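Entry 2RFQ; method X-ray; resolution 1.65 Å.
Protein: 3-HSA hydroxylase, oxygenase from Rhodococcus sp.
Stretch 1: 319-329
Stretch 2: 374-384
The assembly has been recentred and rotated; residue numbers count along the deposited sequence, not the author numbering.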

# COMPACT_ATOMS: atom_id res chain seq x y z
N ARG A 319 -24.61 -11.24 -5.92
CA ARG A 319 -24.74 -10.76 -4.54
C ARG A 319 -23.37 -10.80 -3.85
O ARG A 319 -23.05 -9.89 -3.08
CB ARG A 319 -25.77 -11.60 -3.78
CG ARG A 319 -27.20 -11.20 -4.18
CD ARG A 319 -28.20 -12.27 -3.78
NE ARG A 319 -28.23 -12.48 -2.34
CZ ARG A 319 -28.88 -13.48 -1.74
NH1 ARG A 319 -29.57 -14.37 -2.46
NH2 ARG A 319 -28.84 -13.60 -0.41
N LEU A 320 -22.57 -11.83 -4.15
CA LEU A 320 -21.22 -11.92 -3.58
C LEU A 320 -20.30 -10.82 -4.12
O LEU A 320 -19.56 -10.17 -3.35
CB LEU A 320 -20.59 -13.30 -3.86
CG LEU A 320 -21.23 -14.45 -3.09
CD1 LEU A 320 -20.79 -15.80 -3.68
CD2 LEU A 320 -20.88 -14.39 -1.60
N ARG A 321 -20.36 -10.59 -5.44
CA ARG A 321 -19.57 -9.49 -6.03
C ARG A 321 -19.97 -8.13 -5.45
O ARG A 321 -19.12 -7.27 -5.21
CB ARG A 321 -19.69 -9.44 -7.56
CG ARG A 321 -18.83 -10.51 -8.22
CD ARG A 321 -18.73 -10.30 -9.72
NE ARG A 321 -19.96 -10.71 -10.38
CZ ARG A 321 -20.78 -9.92 -11.04
NH1 ARG A 321 -20.54 -8.62 -11.17
NH2 ARG A 321 -21.86 -10.46 -11.61
N ALA A 322 -21.27 -7.95 -5.22
CA ALA A 322 -21.79 -6.71 -4.67
C ALA A 322 -21.17 -6.44 -3.31
O ALA A 322 -20.65 -5.37 -3.06
CB ALA A 322 -23.33 -6.75 -4.58
N ARG A 323 -21.19 -7.46 -2.44
CA ARG A 323 -20.57 -7.29 -1.11
C ARG A 323 -19.06 -7.02 -1.18
O ARG A 323 -18.53 -6.14 -0.48
CB ARG A 323 -20.89 -8.49 -0.24
CG ARG A 323 -22.29 -8.40 0.37
CD ARG A 323 -22.28 -7.44 1.55
NE ARG A 323 -21.62 -8.06 2.72
CZ ARG A 323 -20.91 -7.41 3.64
NH1 ARG A 323 -20.72 -6.08 3.56
NH2 ARG A 323 -20.40 -8.09 4.66
N ARG A 324 -18.38 -7.78 -2.04
CA ARG A 324 -16.93 -7.60 -2.27
C ARG A 324 -16.61 -6.15 -2.62
O ARG A 324 -15.75 -5.54 -2.01
CB ARG A 324 -16.48 -8.53 -3.40
CG ARG A 324 -15.02 -8.30 -3.84
CD ARG A 324 -14.72 -8.96 -5.21
NE ARG A 324 -15.36 -8.20 -6.27
CZ ARG A 324 -15.53 -8.62 -7.52
NH1 ARG A 324 -15.10 -9.84 -7.92
NH2 ARG A 324 -16.10 -7.81 -8.41
N ASP A 325 -17.30 -5.60 -3.61
CA ASP A 325 -17.00 -4.27 -4.11
C ASP A 325 -17.51 -3.17 -3.19
O ASP A 325 -16.98 -2.06 -3.21
CB ASP A 325 -17.60 -4.11 -5.51
CG ASP A 325 -16.92 -5.01 -6.56
OD1 ASP A 325 -15.77 -5.46 -6.34
OD2 ASP A 325 -17.57 -5.25 -7.60
N GLN A 326 -18.55 -3.48 -2.42
CA GLN A 326 -19.17 -2.51 -1.53
C GLN A 326 -18.26 -2.19 -0.33
O GLN A 326 -17.96 -1.02 -0.05
CB GLN A 326 -20.57 -2.97 -1.09
CG GLN A 326 -21.11 -2.16 0.09
CD GLN A 326 -20.86 -2.88 1.39
OE1 GLN A 326 -21.00 -4.11 1.46
NE2 GLN A 326 -20.50 -2.13 2.44
N VAL A 327 -17.78 -3.23 0.36
CA VAL A 327 -16.80 -2.95 1.41
C VAL A 327 -15.55 -2.27 0.81
O VAL A 327 -14.97 -1.35 1.40
CB VAL A 327 -16.42 -4.20 2.25
CG1 VAL A 327 -17.68 -4.82 2.89
CG2 VAL A 327 -15.66 -5.23 1.41
N ARG A 328 -15.17 -2.70 -0.39
CA ARG A 328 -13.98 -2.10 -1.01
C ARG A 328 -14.19 -0.63 -1.37
O ARG A 328 -13.26 0.16 -1.28
CB ARG A 328 -13.51 -2.89 -2.23
CG ARG A 328 -12.00 -2.67 -2.51
CD ARG A 328 -11.40 -3.90 -3.26
NE ARG A 328 -9.96 -3.83 -3.53
CZ ARG A 328 -9.02 -4.04 -2.61
NH1 ARG A 328 -9.34 -4.31 -1.33
NH2 ARG A 328 -7.73 -3.98 -2.94
N ALA A 329 -15.41 -0.28 -1.79
CA ALA A 329 -15.73 1.11 -2.15
C ALA A 329 -15.54 2.01 -0.93
O ALA A 329 -14.95 3.10 -1.03
CB ALA A 329 -17.16 1.19 -2.63
N GLU A 374 -12.91 -7.70 5.56
CA GLU A 374 -12.56 -9.12 5.54
C GLU A 374 -13.78 -10.04 5.60
O GLU A 374 -13.80 -11.11 5.01
CB GLU A 374 -11.56 -9.47 6.63
CG GLU A 374 -10.22 -8.83 6.35
CD GLU A 374 -10.03 -7.49 7.05
OE1 GLU A 374 -10.98 -6.93 7.67
OE2 GLU A 374 -8.89 -7.00 6.95
N ARG A 375 -14.84 -9.60 6.28
CA ARG A 375 -16.03 -10.42 6.34
C ARG A 375 -16.53 -10.68 4.91
O ARG A 375 -16.79 -11.84 4.54
CB ARG A 375 -17.11 -9.69 7.15
CG ARG A 375 -18.42 -10.44 7.17
CD ARG A 375 -19.42 -9.77 8.10
NE ARG A 375 -20.65 -10.56 8.20
CZ ARG A 375 -21.64 -10.31 9.07
NH1 ARG A 375 -21.55 -9.31 9.94
NH2 ARG A 375 -22.73 -11.09 9.07
N ALA A 376 -16.65 -9.62 4.11
CA ALA A 376 -17.14 -9.77 2.74
C ALA A 376 -16.13 -10.49 1.86
O ALA A 376 -16.51 -11.32 1.01
CB ALA A 376 -17.52 -8.41 2.13
N TYR A 377 -14.84 -10.17 2.05
CA TYR A 377 -13.78 -10.75 1.20
C TYR A 377 -13.65 -12.25 1.40
O TYR A 377 -13.56 -13.01 0.43
CB TYR A 377 -12.42 -10.10 1.46
CG TYR A 377 -12.30 -8.64 1.10
CD1 TYR A 377 -13.15 -8.04 0.15
CD2 TYR A 377 -11.32 -7.86 1.68
CE1 TYR A 377 -13.03 -6.67 -0.19
CE2 TYR A 377 -11.15 -6.50 1.34
CZ TYR A 377 -12.03 -5.91 0.42
OH TYR A 377 -11.90 -4.56 0.08
N VAL A 378 -13.67 -12.67 2.66
CA VAL A 378 -13.58 -14.10 2.96
C VAL A 378 -14.78 -14.81 2.35
O VAL A 378 -14.63 -15.87 1.72
CB VAL A 378 -13.47 -14.35 4.48
CG1 VAL A 378 -13.65 -15.82 4.82
CG2 VAL A 378 -12.11 -13.82 4.97
N MSE A 379 -15.96 -14.23 2.50
CA MSE A 379 -17.17 -14.85 1.95
C MSE A 379 -17.09 -14.99 0.43
O MSE A 379 -17.42 -16.03 -0.14
CB MSE A 379 -18.41 -14.02 2.31
CG MSE A 379 -19.66 -14.67 1.79
SE MSE A 379 -21.23 -13.61 2.23
CE MSE A 379 -20.70 -11.95 1.38
N TYR A 380 -16.65 -13.92 -0.22
CA TYR A 380 -16.49 -13.93 -1.67
C TYR A 380 -15.53 -15.05 -2.08
O TYR A 380 -15.82 -15.84 -3.00
CB TYR A 380 -15.96 -12.58 -2.17
CG TYR A 380 -15.64 -12.64 -3.64
CD1 TYR A 380 -16.64 -12.46 -4.60
CD2 TYR A 380 -14.34 -12.91 -4.08
CE1 TYR A 380 -16.34 -12.53 -5.95
CE2 TYR A 380 -14.05 -13.01 -5.41
CZ TYR A 380 -15.04 -12.80 -6.34
OH TYR A 380 -14.71 -12.89 -7.69
N GLY A 381 -14.37 -15.11 -1.42
CA GLY A 381 -13.38 -16.18 -1.71
C GLY A 381 -13.91 -17.58 -1.48
O GLY A 381 -13.60 -18.51 -2.24
N THR A 382 -14.71 -17.74 -0.42
CA THR A 382 -15.37 -19.00 -0.14
C THR A 382 -16.25 -19.40 -1.32
O THR A 382 -16.20 -20.55 -1.78
CB THR A 382 -16.19 -18.90 1.17
OG1 THR A 382 -15.29 -18.58 2.26
CG2 THR A 382 -16.89 -20.24 1.50
N GLY A 383 -17.00 -18.44 -1.85
CA GLY A 383 -17.83 -18.67 -3.02
C GLY A 383 -17.02 -19.08 -4.24
O GLY A 383 -17.41 -20.02 -4.96
N GLU A 384 -15.89 -18.40 -4.49
CA GLU A 384 -15.05 -18.73 -5.66
C GLU A 384 -14.50 -20.15 -5.61
O GLU A 384 -14.31 -20.80 -6.67
CB GLU A 384 -13.89 -17.75 -5.79
CG GLU A 384 -14.30 -16.33 -6.15
CD GLU A 384 -14.94 -16.28 -7.51
OE1 GLU A 384 -14.22 -16.17 -8.53
OE2 GLU A 384 -16.18 -16.40 -7.57

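Two helices of one chain, 319-329 and 374-384, pack in a roughly antiparallel fashion: their N-to-C directions differ by 150°, their axes approach to 8.4 Å, and together they bury 658 Å² of surface. The backbones come closest at two places one helical turn apart, with CA-CA distances of 5.5 Å for both Leu320-Tyr380 and Arg324-Ala376. Small residues accompany this close approach. Ala376 points its CB toward the other helix, where it lies 3.6 Å from Arg323 O. Gly383 leaves room for Leu320, whose CD1 sits 4.2 Å from Gly383 CA; an ideally placed CB on that glycine would fall 2.7 Å from Leu320 CD1, a clash.

Apolar contacts run along the length of the interface. At one end Leu320 (m, t) points toward the partner helix and sets CD2 3.6 Å from CG of Met379, a selenomethionine, while Leu320 CB lies 4.1 Å from Tyr380 CD1. The Met379 side chain, extended through chi1 and chi2 (t, t) and turned at chi3 (p), brings its CE to 3.8 Å from Arg323 CB. At the other end Val327 sets both methyls against Ala376, with CG1 3.7 Å and CG2 3.8 Å from Ala376 CB, and CG2 also lies 3.4 Å from Tyr377 CE1.

The two tyrosines have CA-to-CB bonds directed sideways, yet their ring ends come nearer the partner, and more of their surface is covered by the other stretch than for any other residue here (103 Å² for Tyr380, 95 Å² for Tyr377). Tyr380 presents a ring face to Arg324: CD of the arginine stands 3.8 Å from the ring centroid and only 3° off the ring normal, a nearly ideal CH-pi arrangement using the aliphatic part of the side chain. Beyond it, Arg324 NH1 reaches 3.1 Å from Tyr380 OH, which lies at the edge of the guanidinium. Tyr377 is engaged differently, with Arg324 O near the plane of its ring, 3.5 Å from Tyr377 CE1.

A hydrogen bond crosses from Arg328 NH1 to Tyr377 OH, 2.9 Å long with an N-H...acceptor angle of 160°. The hydroxyl lies near the guanidinium plane, where the N-H groups point, so the donor is well aimed. Although the CA-to-CB bond of Arg328 points sideways, its long side chain (t, t, t) carries the charged end to the tyrosine.

Two other guanidinium groups are anchored within their own helix. Arg324 forms a salt bridge with Asp325 (NE to OD1, 2.8 Å), supported by a hydrogen bond from Arg324 NH2 to Asp325 OD2 at 3.1 Å. Arg323 folds back through three m rotamers, and its NH1 donates to Gln326 OE1 at 2.9 Å. This conformation lays one guanidinium face over Ala376 CB, 3.8 Å from Arg323 CZ. It also leaves like charges close together, with Arg323 NH2 4.3 Å from Arg375 NE; both arginines have hydrogen-bonding partners elsewhere in the structure.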